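PDB 5MMD: metallo-beta-lactamase 1 from Acinetobacter baumannii, which probably hydrolyses beta-lactam antibiotics with the help of bound zinc, opening the lactam ring to give a substituted beta-amino acid. Local coordinates for residues G43-I48 with D62-K67. Numbering follows the deposited sequence.
Sequences GKAFII and DWIRSK
The carbonyl oxygen of Trp63, one residue before the Ile64 that meets strand 44-48, takes two hydrogen bonds as helix 54-66 ends. Lys67 N reaches Trp63 O at 3.0 Å as the helical i to i+4 bond, and Ser66 OG donates to Trp63 O at 2.6 Å. The hydroxyl comes in at a C=O...OG angle of 119°, 24° out of the carbonyl plane; serine is short enough to fold back onto its own helix. Lys67 CG sits over the centre of one face of the Trp63 ring, 3.8 Å above its plane, while the lysine's charged end suits the exposed helix terminus. The broad, partly exposed Trp63 ring also packs edge-to-face with Phe18.

The contact with the strand is wholly apolar and rests on Ile64, whose branching at CB gives two arms for two strand residues. With chi1 at -66°, CG1 lies beside the backbone N of Ile64 and CG2 anti to it; CG2 meets Ala45 CB at 3.7 Å. The longer branch extends toward Ile47, where Ile64 CD1 lies 4.0 Å from Ile47 CG1; these two side chains cross at a slant. Ala45 suits the closest backbone approach, Ala45 CA to Ile64 CA 7.3 Å, because a single methyl fits between strand and helix.

Here helix 54-66 packs on the seven-stranded sheet within the beta-alpha-beta unit completed by strand 70-75, with Val38 and Tyr69 extending the apolar patch. Phe46 turns away from the helix and touches Leu131 in the second sheet of the αβ/βα sandwich.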
loop_
_atom_site.group_PDB
_atom_site.type_symbol
_atom_site.label_atom_id
_atom_site.label_comp_id
_atom_site.label_asym_id
_atom_site.label_seq_id
_atom_site.Cartn_x
_atom_site.Cartn_y
_atom_site.Cartn_z
ATOM N N GLY A 43 -13.370 -6.095 -15.794
ATOM C CA GLY A 43 -13.345 -7.479 -15.372
ATOM C C GLY A 43 -12.001 -7.924 -14.829
ATOM O O GLY A 43 -11.921 -9.002 -14.232
ATOM N N LYS A 44 -10.958 -7.111 -15.014
ATOM C CA LYS A 44 -9.632 -7.463 -14.490
ATOM C C LYS A 44 -9.401 -6.876 -13.111
ATOM O O LYS A 44 -9.685 -5.703 -12.885
ATOM C CB LYS A 44 -8.535 -6.981 -15.425
ATOM C CG LYS A 44 -8.769 -7.415 -16.888
ATOM C CD LYS A 44 -7.878 -6.680 -17.881
ATOM C CE LYS A 44 -8.162 -7.108 -19.327
ATOM N NZ LYS A 44 -9.453 -6.613 -19.934
ATOM N N ALA A 45 -8.809 -7.676 -12.226
ATOM C CA ALA A 45 -8.531 -7.262 -10.838
ATOM C C ALA A 45 -7.046 -7.035 -10.582
ATOM O O ALA A 45 -6.206 -7.874 -10.963
ATOM C CB ALA A 45 -9.040 -8.288 -9.866
ATOM N N PHE A 46 -6.715 -5.908 -9.966
ATOM C CA PHE A 46 -5.321 -5.643 -9.630
ATOM C C PHE A 46 -5.226 -5.514 -8.121
ATOM O O PHE A 46 -6.035 -4.808 -7.509
ATOM C CB PHE A 46 -4.809 -4.383 -10.313
ATOM C CG PHE A 46 -3.327 -4.418 -10.553
ATOM C CD1 PHE A 46 -2.460 -4.088 -9.560
ATOM C CD2 PHE A 46 -2.821 -4.833 -11.765
ATOM C CE1 PHE A 46 -1.066 -4.137 -9.770
ATOM C CE2 PHE A 46 -1.440 -4.883 -11.983
ATOM C CZ PHE A 46 -0.582 -4.546 -10.960
ATOM N N ILE A 47 -4.294 -6.243 -7.515
ATOM C CA ILE A 47 -4.061 -6.137 -6.063
ATOM C C ILE A 47 -3.047 -5.062 -5.725
ATOM O O ILE A 47 -1.916 -5.069 -6.244
ATOM C CB ILE A 47 -3.569 -7.436 -5.492
ATOM C CG1 ILE A 47 -4.615 -8.496 -5.677
ATOM C CG2 ILE A 47 -3.280 -7.298 -3.987
ATOM C CD1 ILE A 47 -4.075 -9.905 -5.599
ATOM N N ILE A 48 -3.458 -4.117 -4.894
ATOM C CA ILE A 48 -2.544 -3.133 -4.310
ATOM C C ILE A 48 -2.208 -3.547 -2.860
ATOM O O ILE A 48 -3.019 -3.387 -1.947
ATOM C CB ILE A 48 -3.117 -1.719 -4.328
ATOM C CG1 ILE A 48 -3.472 -1.306 -5.766
ATOM C CG2 ILE A 48 -2.122 -0.742 -3.681
ATOM C CD1 ILE A 48 -4.138 0.116 -5.868
ATOM N N ASP A 62 -8.557 -16.303 -4.108
ATOM C CA ASP A 62 -9.741 -17.152 -4.233
ATOM C C ASP A 62 -11.035 -16.310 -4.246
ATOM O O ASP A 62 -11.971 -16.586 -5.013
ATOM C CB ASP A 62 -9.791 -18.175 -3.094
ATOM C CG ASP A 62 -10.957 -19.140 -3.236
ATOM O OD1 ASP A 62 -11.192 -19.639 -4.356
ATOM O OD2 ASP A 62 -11.647 -19.399 -2.228
ATOM N N TRP A 63 -11.086 -15.290 -3.396
ATOM C CA TRP A 63 -12.223 -14.385 -3.367
ATOM C C TRP A 63 -12.411 -13.725 -4.747
ATOM O O TRP A 63 -13.519 -13.712 -5.296
ATOM C CB TRP A 63 -12.043 -13.327 -2.281
ATOM C CG TRP A 63 -13.185 -12.362 -2.216
ATOM C CD1 TRP A 63 -14.358 -12.515 -1.516
ATOM C CD2 TRP A 63 -13.279 -11.101 -2.879
ATOM N NE1 TRP A 63 -15.176 -11.428 -1.715
ATOM C CE2 TRP A 63 -14.540 -10.544 -2.544
ATOM C CE3 TRP A 63 -12.425 -10.382 -3.723
ATOM C CZ2 TRP A 63 -14.955 -9.324 -3.018
ATOM C CZ3 TRP A 63 -12.854 -9.162 -4.200
ATOM C CH2 TRP A 63 -14.099 -8.644 -3.841
ATOM N N ILE A 64 -11.327 -13.186 -5.287
ATOM C CA ILE A 64 -11.324 -12.558 -6.614
ATOM C C ILE A 64 -11.811 -13.518 -7.697
ATOM O O ILE A 64 -12.613 -13.148 -8.558
ATOM C CB ILE A 64 -9.903 -12.039 -6.964
ATOM C CG1 ILE A 64 -9.513 -10.906 -6.019
ATOM C CG2 ILE A 64 -9.815 -11.554 -8.407
ATOM C CD1 ILE A 64 -8.068 -10.439 -6.224
ATOM N N ARG A 65 -11.344 -14.759 -7.662
ATOM C CA ARG A 65 -11.752 -15.703 -8.687
ATOM C C ARG A 65 -13.222 -16.097 -8.512
ATOM O O ARG A 65 -13.939 -16.269 -9.483
ATOM C CB ARG A 65 -10.830 -16.920 -8.678
ATOM C CG ARG A 65 -9.440 -16.491 -9.086
ATOM C CD ARG A 65 -8.364 -17.549 -9.091
ATOM N NE ARG A 65 -7.274 -17.053 -9.927
ATOM N NH1 ARG A 65 -5.777 -18.730 -9.429
ATOM N NH2 ARG A 65 -5.218 -17.045 -10.902
ATOM N N SER A 66 -13.674 -16.193 -7.270
ATOM C CA SER A 66 -15.067 -16.556 -6.975
ATOM C C SER A 66 -16.055 -15.468 -7.418
ATOM O O SER A 66 -17.212 -15.763 -7.714
ATOM C CB SER A 66 -15.242 -16.817 -5.479
ATOM O OG SER A 66 -15.216 -15.593 -4.767
ATOM N N LYS A 67 -15.601 -14.220 -7.431
ATOM C CA LYS A 67 -16.387 -13.128 -7.988
ATOM C C LYS A 67 -16.264 -13.077 -9.532
ATOM O O LYS A 67 -16.828 -12.204 -10.180
ATOM C CB LYS A 67 -15.969 -11.802 -7.363
ATOM C CG LYS A 67 -16.090 -11.760 -5.815
ATOM C CD LYS A 67 -17.508 -12.130 -5.280
ATOM C CE LYS A 67 -18.565 -11.117 -5.692
ATOM N NZ LYS A 67 -19.992 -11.378 -5.141
#